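Local coordinates for A-type flavoprotein (Giardia intestinalis, PDB 2Q9U) that scavenges O2 at a mu-oxo-diiron centre in a beta-lactamase-like domain, probably with electrons passed on by the FMN of its flavodoxin-like domain, at residues 25-28 with 34-37; 174-179 with 197-202. One frame throughout, in Å; residues are numbered along the deposited sequence.

Interaction 1: 25-28 with 34-37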
loop_
_atom_site.group_PDB
_atom_site.type_symbol
_atom_site.label_atom_id
_atom_site.label_comp_id
_atom_site.label_asym_id
_atom_site.label_seq_id
_atom_site.Cartn_x
_atom_site.Cartn_y
_atom_site.Cartn_z
ATOM N N TRP A 25 -10.412 -13.036 -8.556
ATOM C CA TRP A 25 -9.099 -12.583 -9.038
ATOM C C TRP A 25 -8.558 -11.386 -8.235
ATOM O O TRP A 25 -7.359 -11.285 -7.983
ATOM C CB TRP A 25 -9.202 -12.213 -10.524
ATOM C CG TRP A 25 -9.466 -13.422 -11.422
ATOM C CD1 TRP A 25 -10.664 -13.795 -11.997
ATOM C CD2 TRP A 25 -8.510 -14.414 -11.810
ATOM N NE1 TRP A 25 -10.496 -14.954 -12.727
ATOM C CE2 TRP A 25 -9.179 -15.338 -12.647
ATOM C CE3 TRP A 25 -7.136 -14.602 -11.545
ATOM C CZ2 TRP A 25 -8.529 -16.425 -13.223
ATOM C CZ3 TRP A 25 -6.492 -15.691 -12.130
ATOM C CH2 TRP A 25 -7.188 -16.588 -12.943
ATOM N N MET A 26 -9.435 -10.512 -7.789
ATOM C CA MET A 26 -9.006 -9.217 -7.260
ATOM C C MET A 26 -8.845 -9.084 -5.755
ATOM O O MET A 26 -8.213 -8.114 -5.283
ATOM C CB MET A 26 -9.956 -8.144 -7.766
ATOM C CG MET A 26 -9.910 -8.096 -9.281
ATOM S SD MET A 26 -10.849 -6.760 -9.968
ATOM C CE MET A 26 -12.475 -7.215 -9.534
ATOM N N VAL A 27 -9.416 -10.025 -4.996
ATOM C CA VAL A 27 -9.419 -9.884 -3.539
ATOM C C VAL A 27 -7.981 -9.897 -3.010
ATOM O O VAL A 27 -7.162 -10.756 -3.397
ATOM C CB VAL A 27 -10.338 -10.894 -2.796
ATOM C CG1 VAL A 27 -9.885 -12.354 -2.958
ATOM C CG2 VAL A 27 -10.470 -10.520 -1.297
ATOM N N ARG A 28 -7.669 -8.920 -2.164
ATOM C CA ARG A 28 -6.320 -8.836 -1.566
ATOM C C ARG A 28 -6.317 -8.846 -0.045
ATOM O O ARG A 28 -5.315 -9.212 0.572
ATOM C CB ARG A 28 -5.525 -7.625 -2.101
ATOM C CG ARG A 28 -5.115 -7.764 -3.577
ATOM C CD ARG A 28 -4.071 -8.862 -3.818
ATOM N NE ARG A 28 -3.848 -9.038 -5.257
ATOM C CZ ARG A 28 -4.529 -9.875 -6.046
ATOM N NH1 ARG A 28 -5.448 -10.696 -5.537
ATOM N NH2 ARG A 28 -4.267 -9.920 -7.354
ATOM N N HIS A 34 -4.181 -11.560 4.217
ATOM C CA HIS A 34 -3.592 -10.959 3.025
ATOM C C HIS A 34 -3.608 -11.993 1.918
ATOM O O HIS A 34 -2.728 -12.858 1.870
ATOM C CB HIS A 34 -2.176 -10.480 3.306
ATOM C CG HIS A 34 -2.130 -9.154 3.987
ATOM N ND1 HIS A 34 -2.660 -8.945 5.239
ATOM C CD2 HIS A 34 -1.612 -7.968 3.590
ATOM C CE1 HIS A 34 -2.476 -7.681 5.587
ATOM N NE2 HIS A 34 -1.849 -7.066 4.598
ATOM N N THR A 35 -4.627 -11.928 1.055
ATOM C CA THR A 35 -4.796 -12.940 0.019
ATOM C C THR A 35 -4.008 -12.468 -1.202
ATOM O O THR A 35 -4.594 -11.969 -2.144
ATOM C CB THR A 35 -6.305 -13.190 -0.356
ATOM O OG1 THR A 35 -6.946 -11.948 -0.664
ATOM C CG2 THR A 35 -7.046 -13.843 0.795
ATOM N N ASP A 36 -2.680 -12.616 -1.166
ATOM C CA ASP A 36 -1.815 -12.037 -2.211
ATOM C C ASP A 36 -2.108 -12.634 -3.580
ATOM O O ASP A 36 -1.880 -11.983 -4.609
ATOM C CB ASP A 36 -0.337 -12.276 -1.896
ATOM C CG ASP A 36 0.151 -11.460 -0.707
ATOM O OD1 ASP A 36 -0.603 -10.623 -0.175
ATOM O OD2 ASP A 36 1.314 -11.661 -0.311
ATOM N N GLU A 37 -2.604 -13.870 -3.569
ATOM C CA GLU A 37 -2.976 -14.570 -4.804
ATOM C C GLU A 37 -4.480 -14.728 -5.069
ATOM O O GLU A 37 -4.857 -15.588 -5.852
ATOM C CB GLU A 37 -2.242 -15.908 -4.890
ATOM C CG GLU A 37 -0.728 -15.682 -4.781
ATOM C CD GLU A 37 0.065 -16.909 -5.094
ATOM O OE1 GLU A 37 -0.166 -17.533 -6.150
ATOM O OE2 GLU A 37 0.924 -17.234 -4.262
HETATM O O HOH W 1 -2.661 -9.030 -0.171
#
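Arg28 and Thr35 carry this contact, joined first through the backbone: Thr35 N donates to Arg28 O at 2.8 Å, a bent bond whose donor stands well above the carbonyl plane. The same oxygen takes a CA-H...O approach from His34 and lies 2.8 Å from a water that also sits 2.6 Å from Asp36 OD1. Thr35 is the centre of an inverse gamma turn. With chi1 of 52°, its OG1 lies between its own N and carbonyl carbon, where it gives a weak hydrogen bond to Val27 O at 3.0 Å and meets the two methyls of Val27, the side chains crossing at about a right angle. Arg28 starts away from 34-37, but a bend at chi2 (-68°) folds the chain back. One face of its guanidinium then lies under Asp36 O, 3.6 Å from NE, with the oxygen toward the rim of the group. NH1 bonds to Val27 O at 2.7 Å and to Trp25 O at 3.2 Å, restricting its rotation. Asp36 forms a salt bridge with Lys300, and Arg28 NH2 makes a weak bond to Ser295 O of the second subunit. Segment 25-28 leads into strand 29-30 and segment 34-37 leaves the end of strand 33-34, so the contact closes the base of the excursion between strands 17-24 and 39-46, beside helix 298-306.

Interaction 2: 174-179 with 197-202. With NO3 (nitrate ion), chain C.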
loop_
_atom_site.group_PDB
_atom_site.type_symbol
_atom_site.label_atom_id
_atom_site.label_comp_id
_atom_site.label_asym_id
_atom_site.label_seq_id
_atom_site.Cartn_x
_atom_site.Cartn_y
_atom_site.Cartn_z
ATOM N N GLY A 174 -8.765 -26.169 1.792
ATOM C CA GLY A 174 -8.787 -24.983 0.949
ATOM C C GLY A 174 -7.469 -24.243 0.870
ATOM O O GLY A 174 -6.576 -24.408 1.734
ATOM N N GLN A 175 -7.353 -23.389 -0.158
ATOM C CA GLN A 175 -6.269 -22.409 -0.206
ATOM C C GLN A 175 -6.843 -21.180 -0.910
ATOM O O GLN A 175 -7.665 -21.285 -1.840
ATOM C CB GLN A 175 -5.019 -22.897 -0.980
ATOM C CG GLN A 175 -4.916 -24.421 -1.253
ATOM C CD GLN A 175 -5.870 -24.882 -2.359
ATOM O OE1 GLN A 175 -5.896 -24.317 -3.460
ATOM N NE2 GLN A 175 -6.637 -25.923 -2.078
ATOM N N HIS A 176 -6.405 -20.011 -0.449
ATOM C CA HIS A 176 -6.787 -18.761 -1.104
ATOM C C HIS A 176 -5.890 -18.612 -2.323
ATOM O O HIS A 176 -4.752 -18.079 -2.272
ATOM C CB HIS A 176 -6.702 -17.577 -0.134
ATOM C CG HIS A 176 -7.740 -17.615 0.939
ATOM N ND1 HIS A 176 -9.092 -17.734 0.676
ATOM C CD2 HIS A 176 -7.624 -17.501 2.286
ATOM C CE1 HIS A 176 -9.759 -17.720 1.817
ATOM N NE2 HIS A 176 -8.893 -17.571 2.808
ATOM N N TYR A 177 -6.381 -19.181 -3.420
ATOM C CA TYR A 177 -5.604 -19.259 -4.649
ATOM C C TYR A 177 -6.515 -19.075 -5.866
ATOM O O TYR A 177 -7.356 -19.938 -6.129
ATOM C CB TYR A 177 -4.870 -20.612 -4.710
ATOM C CG TYR A 177 -3.949 -20.822 -5.898
ATOM C CD1 TYR A 177 -3.211 -19.772 -6.442
ATOM C CD2 TYR A 177 -3.815 -22.096 -6.481
ATOM C CE1 TYR A 177 -2.346 -19.986 -7.538
ATOM C CE2 TYR A 177 -2.958 -22.307 -7.547
ATOM C CZ TYR A 177 -2.238 -21.267 -8.077
ATOM O OH TYR A 177 -1.407 -21.513 -9.150
ATOM N N ALA A 178 -6.391 -17.936 -6.565
ATOM C CA ALA A 178 -7.158 -17.701 -7.783
ATOM C C ALA A 178 -6.391 -18.268 -8.982
ATOM O O ALA A 178 -5.269 -17.836 -9.249
ATOM C CB ALA A 178 -7.445 -16.163 -8.017
ATOM N N THR A 179 -7.034 -19.181 -9.717
ATOM C CA THR A 179 -6.448 -19.850 -10.888
ATOM C C THR A 179 -7.579 -20.379 -11.770
ATOM O O THR A 179 -8.696 -20.574 -11.284
ATOM C CB THR A 179 -5.448 -20.984 -10.484
ATOM O OG1 THR A 179 -5.046 -21.711 -11.645
ATOM C CG2 THR A 179 -6.060 -21.958 -9.439
ATOM N N LYS A 197 -0.782 -24.619 3.397
ATOM C CA LYS A 197 -0.182 -24.355 4.727
ATOM C C LYS A 197 -0.499 -22.964 5.262
ATOM O O LYS A 197 -0.766 -22.785 6.466
ATOM C CB LYS A 197 1.334 -24.554 4.701
ATOM C CG LYS A 197 1.761 -26.008 4.605
ATOM C CD LYS A 197 3.298 -26.091 4.488
ATOM C CE LYS A 197 3.772 -27.493 4.178
ATOM N NZ LYS A 197 5.261 -27.562 3.917
ATOM N N GLU A 198 -0.491 -21.963 4.380
ATOM C CA GLU A 198 -0.824 -20.615 4.840
ATOM C C GLU A 198 -2.281 -20.595 5.339
ATOM O O GLU A 198 -2.610 -19.944 6.350
ATOM C CB GLU A 198 -0.605 -19.582 3.721
ATOM C CG GLU A 198 -0.573 -18.131 4.232
ATOM C CD GLU A 198 -0.407 -17.141 3.100
ATOM O OE1 GLU A 198 -1.304 -17.089 2.237
ATOM O OE2 GLU A 198 0.618 -16.432 3.068
ATOM N N TYR A 199 -3.158 -21.279 4.605
ATOM C CA TYR A 199 -4.578 -21.336 5.010
ATOM C C TYR A 199 -4.726 -22.027 6.376
ATOM O O TYR A 199 -5.428 -21.531 7.283
ATOM C CB TYR A 199 -5.398 -22.069 3.952
ATOM C CG TYR A 199 -6.868 -21.952 4.197
ATOM C CD1 TYR A 199 -7.523 -22.824 5.078
ATOM C CD2 TYR A 199 -7.624 -20.969 3.532
ATOM C CE1 TYR A 199 -8.909 -22.725 5.308
ATOM C CE2 TYR A 199 -9.002 -20.866 3.743
ATOM C CZ TYR A 199 -9.636 -21.742 4.639
ATOM O OH TYR A 199 -10.997 -21.606 4.830
ATOM N N THR A 200 -4.063 -23.166 6.524
ATOM C CA THR A 200 -4.080 -23.921 7.789
ATOM C C THR A 200 -3.624 -23.054 8.968
ATOM O O THR A 200 -4.303 -22.966 10.008
ATOM C CB THR A 200 -3.182 -25.159 7.711
ATOM O OG1 THR A 200 -3.543 -25.919 6.558
ATOM C CG2 THR A 200 -3.388 -26.020 8.958
ATOM N N ALA A 201 -2.466 -22.414 8.792
ATOM C CA ALA A 201 -1.878 -21.561 9.821
ATOM C C ALA A 201 -2.817 -20.426 10.240
ATOM O O ALA A 201 -2.963 -20.150 11.440
ATOM C CB ALA A 201 -0.500 -20.969 9.291
ATOM N N ASN A 202 -3.475 -19.787 9.261
ATOM C CA ASN A 202 -4.250 -18.553 9.507
ATOM C C ASN A 202 -5.695 -18.753 9.897
ATOM O O ASN A 202 -6.265 -17.904 10.561
ATOM C CB ASN A 202 -4.235 -17.648 8.276
ATOM C CG ASN A 202 -2.939 -16.876 8.152
ATOM O OD1 ASN A 202 -2.804 -15.784 8.700
ATOM N ND2 ASN A 202 -1.979 -17.445 7.432
HETATM N N NO3 C . -12.351 -18.675 5.429
HETATM O O1 NO3 C . -11.328 -17.759 5.563
HETATM O O2 NO3 C . -12.589 -19.201 4.186
HETATM O O3 NO3 C . -13.100 -19.114 6.500
#
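Tyr199 swings its ring out from helix 189-204 with CG anti to the backbone N (chi1 -170°), while His176 sets CG beside its own N (chi1 -69°), turning the imidazole back to the tyrosine. The rings meet obliquely, their planes at 55° and centroids 5.0 Å apart, neither stacked nor edge-to-face. Tyr199 CD2 and CE2 lie over one face of the imidazole, near its rim, and the closest pair is His176 NE2 with Tyr199 CE2 at 3.4 Å. Nearer the helix, Gly174 passes over one face of the phenol ring, its O packing 3.4 Å from Tyr199 CB. The contact is thus van der Waals packing of a loop on a helix, all four touching residues being buried. One turn on, Asn202 ND2 bonds almost straight to Glu198 O at 2.8 Å, where the helix widens into a pi-type turn. His176 ND1 is hydrogen-bonded to Ser39 OG, which fixes the turn of the imidazole, and edge-to-face contacts with Tyr33 and His230, the latter a residue of the diiron pocket, enclose it further. A nitrate, probably from the crystallisation liquor, lies with O2 3.0 Å from Tyr199 OH, a weak and unsettled bond, and is also held by His31 NE2; its O1 sits at the edge of the imidazole. Tyr199 touches the mu-oxo-diiron group and His176 packs on its pocket residue His230, which is consistent with a second-shell role for the pair, and the nitrate suggests that small anions can lodge beside it.

In the fold
Interactions 1 and 2 follow one another along the chain, with centres 11 Å apart, and meet through the loop 174-179. Glu37 O and Ala178 N, 2.9 Å apart, probably form a hydrogen bond, while Thr35 CG2 packs 3.8 Å from His176 CG and Trp25 CZ3 lies 3.8 Å from Ala178 O. The side chain of Tyr199 is about 4 Å from the mu-oxo-diiron group and about 8 Å from a bound FMN, whereas that of Thr35 stands about 10 Å from the diiron group. Interaction 2 is buried and lies next to the diiron centre; interaction 1 is nearer the surface and reaches the second subunit.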